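Local coordinates for protein putative oxidoreductase (Salmonella enterica subsp. enterica serovar Typhimurium, PDB 3NX4) that binds NADP and probably acts as an NADPH-dependent acryloyl-CoA reductase of the medium-chain dehydrogenase/reductase superfamily, at residues 36-41 / 316-321. Numbering follows the deposited sequence.
With NAP (NADP nicotinamide-adenine-dinucleotide phosphate), chain C.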
loop_
_atom_site.group_PDB
_atom_site.type_symbol
_atom_site.label_atom_id
_atom_site.label_comp_id
_atom_site.label_asym_id
_atom_site.label_seq_id
_atom_site.Cartn_x
_atom_site.Cartn_y
_atom_site.Cartn_z
ATOM N N TRP A 36 2.719 -35.840 -1.344
ATOM C CA TRP A 36 1.653 -34.995 -0.818
ATOM C C TRP A 36 1.389 -33.825 -1.748
ATOM O O TRP A 36 2.300 -33.329 -2.414
ATOM C CB TRP A 36 2.035 -34.448 0.557
ATOM C CG TRP A 36 2.324 -35.515 1.551
ATOM C CD1 TRP A 36 3.553 -36.027 1.876
ATOM C CD2 TRP A 36 1.372 -36.217 2.349
ATOM N NE1 TRP A 36 3.417 -37.002 2.834
ATOM C CE2 TRP A 36 2.087 -37.142 3.136
ATOM C CE3 TRP A 36 -0.023 -36.153 2.479
ATOM C CZ2 TRP A 36 1.456 -37.998 4.039
ATOM C CZ3 TRP A 36 -0.644 -37.006 3.371
ATOM C CH2 TRP A 36 0.094 -37.911 4.143
ATOM N N SER A 37 0.134 -33.399 -1.799
ATOM C CA SER A 37 -0.220 -32.131 -2.420
ATOM C C SER A 37 -1.253 -31.447 -1.517
ATOM O O SER A 37 -1.450 -31.863 -0.375
ATOM C CB SER A 37 -0.758 -32.331 -3.840
ATOM O OG SER A 37 -0.966 -31.082 -4.491
ATOM N N SER A 38 -1.901 -30.400 -2.018
ATOM C CA SER A 38 -2.964 -29.751 -1.264
ATOM C C SER A 38 -3.961 -29.091 -2.202
ATOM O O SER A 38 -3.748 -29.043 -3.409
ATOM C CB SER A 38 -2.390 -28.725 -0.271
ATOM O OG SER A 38 -2.191 -27.455 -0.866
ATOM N N LEU A 39 -5.071 -28.618 -1.651
ATOM C CA LEU A 39 -6.022 -27.853 -2.435
ATOM C C LEU A 39 -6.087 -26.437 -1.896
ATOM O O LEU A 39 -6.459 -26.225 -0.742
ATOM C CB LEU A 39 -7.416 -28.468 -2.366
ATOM C CG LEU A 39 -7.564 -29.863 -2.959
ATOM C CD1 LEU A 39 -9.027 -30.328 -2.864
ATOM C CD2 LEU A 39 -7.078 -29.870 -4.398
ATOM N N ASN A 40 -5.728 -25.478 -2.743
ATOM C CA ASN A 40 -5.874 -24.066 -2.427
ATOM C C ASN A 40 -7.091 -23.509 -3.140
ATOM O O ASN A 40 -7.655 -24.155 -4.017
ATOM C CB ASN A 40 -4.631 -23.294 -2.884
ATOM C CG ASN A 40 -3.376 -23.753 -2.180
ATOM O OD1 ASN A 40 -3.044 -23.247 -1.106
ATOM N ND2 ASN A 40 -2.668 -24.725 -2.778
ATOM N N TYR A 41 -7.487 -22.299 -2.770
ATOM C CA TYR A 41 -8.590 -21.636 -3.445
ATOM C C TYR A 41 -8.344 -21.625 -4.952
ATOM O O TYR A 41 -9.249 -21.896 -5.743
ATOM C CB TYR A 41 -8.769 -20.208 -2.909
ATOM C CG TYR A 41 -10.031 -19.531 -3.387
ATOM C CD1 TYR A 41 -9.999 -18.611 -4.432
ATOM C CD2 TYR A 41 -11.262 -19.824 -2.806
ATOM C CE1 TYR A 41 -11.153 -17.995 -4.874
ATOM C CE2 TYR A 41 -12.423 -19.209 -3.244
ATOM C CZ TYR A 41 -12.364 -18.299 -4.281
ATOM O OH TYR A 41 -13.518 -17.691 -4.720
ATOM N N GLN A 316 -13.292 -25.641 6.400
ATOM C CA GLN A 316 -12.432 -24.756 7.177
ATOM C C GLN A 316 -11.016 -25.328 7.263
ATOM O O GLN A 316 -10.821 -26.535 7.175
ATOM C CB GLN A 316 -13.024 -24.491 8.563
ATOM C CG GLN A 316 -13.273 -25.723 9.409
ATOM C CD GLN A 316 -13.957 -25.372 10.715
ATOM O OE1 GLN A 316 -14.814 -24.495 10.755
ATOM N NE2 GLN A 316 -13.560 -26.035 11.794
ATOM N N GLY A 317 -10.021 -24.462 7.407
ATOM C CA GLY A 317 -8.653 -24.933 7.506
ATOM C C GLY A 317 -8.037 -25.288 6.166
ATOM O O GLY A 317 -8.346 -24.680 5.144
ATOM N N ARG A 318 -7.159 -26.287 6.172
ATOM C CA ARG A 318 -6.375 -26.636 4.992
ATOM C C ARG A 318 -6.711 -28.039 4.477
ATOM O O ARG A 318 -6.883 -28.971 5.262
ATOM C CB ARG A 318 -4.892 -26.548 5.340
ATOM C CG ARG A 318 -4.406 -25.109 5.584
ATOM C CD ARG A 318 -4.124 -24.397 4.270
ATOM N NE ARG A 318 -3.127 -25.142 3.492
ATOM C CZ ARG A 318 -3.276 -25.488 2.219
ATOM N NH1 ARG A 318 -4.362 -25.125 1.555
ATOM N NH2 ARG A 318 -2.329 -26.183 1.605
ATOM N N THR A 319 -6.814 -28.181 3.162
ATOM C CA THR A 319 -7.102 -29.483 2.569
ATOM C C THR A 319 -5.814 -30.119 2.070
ATOM O O THR A 319 -5.177 -29.611 1.145
ATOM C CB THR A 319 -8.105 -29.376 1.403
ATOM O OG1 THR A 319 -9.338 -28.830 1.881
ATOM C CG2 THR A 319 -8.377 -30.753 0.799
ATOM N N LEU A 320 -5.444 -31.229 2.700
ATOM C CA LEU A 320 -4.213 -31.948 2.410
ATOM C C LEU A 320 -4.523 -33.173 1.551
ATOM O O LEU A 320 -5.442 -33.939 1.852
ATOM C CB LEU A 320 -3.549 -32.387 3.719
ATOM C CG LEU A 320 -2.371 -33.366 3.602
ATOM C CD1 LEU A 320 -1.126 -32.658 3.033
ATOM C CD2 LEU A 320 -2.067 -34.013 4.948
ATOM N N VAL A 321 -3.762 -33.356 0.480
ATOM C CA VAL A 321 -4.014 -34.459 -0.433
ATOM C C VAL A 321 -2.903 -35.503 -0.360
ATOM O O VAL A 321 -1.760 -35.223 -0.665
ATOM C CB VAL A 321 -4.212 -33.966 -1.878
ATOM C CG1 VAL A 321 -4.524 -35.135 -2.795
ATOM C CG2 VAL A 321 -5.341 -32.925 -1.923
HETATM P PA NAP C . -10.176 -20.269 1.469
HETATM O O1A NAP C . -9.624 -21.361 2.287
HETATM O O2A NAP C . -11.344 -20.570 0.626
HETATM O O5B NAP C . -10.455 -18.988 2.382
HETATM C C5B NAP C . -11.258 -17.957 1.878
HETATM C C4B NAP C . -12.111 -17.502 3.053
HETATM O O4B NAP C . -12.788 -16.331 2.690
HETATM C C3B NAP C . -13.181 -18.529 3.432
HETATM O O3B NAP C . -12.708 -19.396 4.444
HETATM C C2B NAP C . -14.310 -17.661 3.955
HETATM O O2B NAP C . -14.066 -17.442 5.324
HETATM C C1B NAP C . -14.101 -16.339 3.236
HETATM N N9A NAP C . -15.040 -16.166 2.118
HETATM C C8A NAP C . -15.364 -17.084 1.149
HETATM N N7A NAP C . -16.245 -16.500 0.299
HETATM C C5A NAP C . -16.468 -15.233 0.703
HETATM C C6A NAP C . -17.270 -14.212 0.209
HETATM N N6A NAP C . -18.015 -14.389 -0.876
HETATM N N1A NAP C . -17.286 -13.001 0.854
HETATM C C2A NAP C . -16.521 -12.803 1.984
HETATM N N3A NAP C . -15.731 -13.820 2.478
HETATM C C4A NAP C . -15.712 -15.013 1.846
HETATM O O3 NAP C . -9.029 -19.715 0.474
HETATM P PN NAP C . -7.443 -19.632 0.690
HETATM O O1N NAP C . -6.772 -20.773 0.026
HETATM O O2N NAP C . -7.222 -19.400 2.136
HETATM O O5D NAP C . -7.163 -18.281 -0.142
HETATM C C5D NAP C . -7.739 -17.079 0.311
HETATM C C4D NAP C . -7.667 -16.033 -0.790
HETATM O O4D NAP C . -6.312 -15.734 -1.023
HETATM C C3D NAP C . -8.223 -16.556 -2.103
HETATM O O3D NAP C . -8.877 -15.503 -2.777
HETATM C C2D NAP C . -6.997 -16.973 -2.883
HETATM O O2D NAP C . -7.196 -16.842 -4.269
HETATM C C1D NAP C . -5.993 -15.956 -2.380
HETATM N N1N NAP C . -4.594 -16.391 -2.477
HETATM C C2N NAP C . -3.750 -15.657 -3.260
HETATM C C3N NAP C . -2.405 -15.993 -3.383
HETATM C C7N NAP C . -1.464 -14.897 -3.800
HETATM O O7N NAP C . -0.323 -15.200 -4.560
HETATM N N7N NAP C . -1.744 -13.652 -3.433
HETATM C C4N NAP C . -1.921 -17.101 -2.687
HETATM C C5N NAP C . -2.795 -17.844 -1.881
HETATM C C6N NAP C . -4.133 -17.469 -1.777
HETATM P P2B NAP C . -15.295 -17.317 6.375
HETATM O O1X NAP C . -14.705 -17.444 7.753
HETATM O O2X NAP C . -15.955 -15.967 6.222
HETATM O O3X NAP C . -16.266 -18.430 6.090
HETATM O O HOH W 1 -7.769 -26.168 1.562
#
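Strands 36-39 and 318-321 run antiparallel, their N-to-C directions 146° apart, and Ser37 and Val321 form a hydrogen-bonded pair in which Ser37 N reaches Val321 O at 2.9 Å, nearly straight and in the carbonyl plane, while Val321 N returns to Ser37 O from above that carbonyl's plane. Leu39 N donates to Thr319 O, but on the other side of this pair a water bridges Leu39 O and Thr319 N in place of a direct bond, donating to the first and accepting from the second, each at 2.7 Å. On the face of Ser38 and Leu320, the Arg318 chain, bent at chi2 and chi3, brings its guanidinium alongside the neighbouring strand. Its NH2 donates to Ser38 OG at 2.8 Å, almost in the guanidinium plane, and NH1 makes a weak bond to Leu39 O. Ile123 O accepts from NE and Met122 O from NH2, so the buried charge is well supplied with acceptors. Small Ser38, its OG in the crowded position between N and carbonyl carbon (chi1 86°), also bonds Asp64, which probably helps balance that charge. Further along, the branched Leu320 sets CD2 3.7 Å from Trp36 CZ3, the broad indole crossing it obliquely. On the face of Leu39, Thr319 and Val321 contacts are largely apolar: Leu39 CG meets Val321 CG2 at 3.9 Å and its CD1 meets Thr319 CG2. Val321 and Thr319, both beta-branched, suit the extended strand. Past Asn40, in helix 41-48, Tyr41 N donates to NADP O1N at 3.3 Å. The pairing returns the chain, after the Rossmann domain, to the GroES-like domain, a medium-chain dehydrogenase/reductase arrangement whose strand end borders the cofactor cleft.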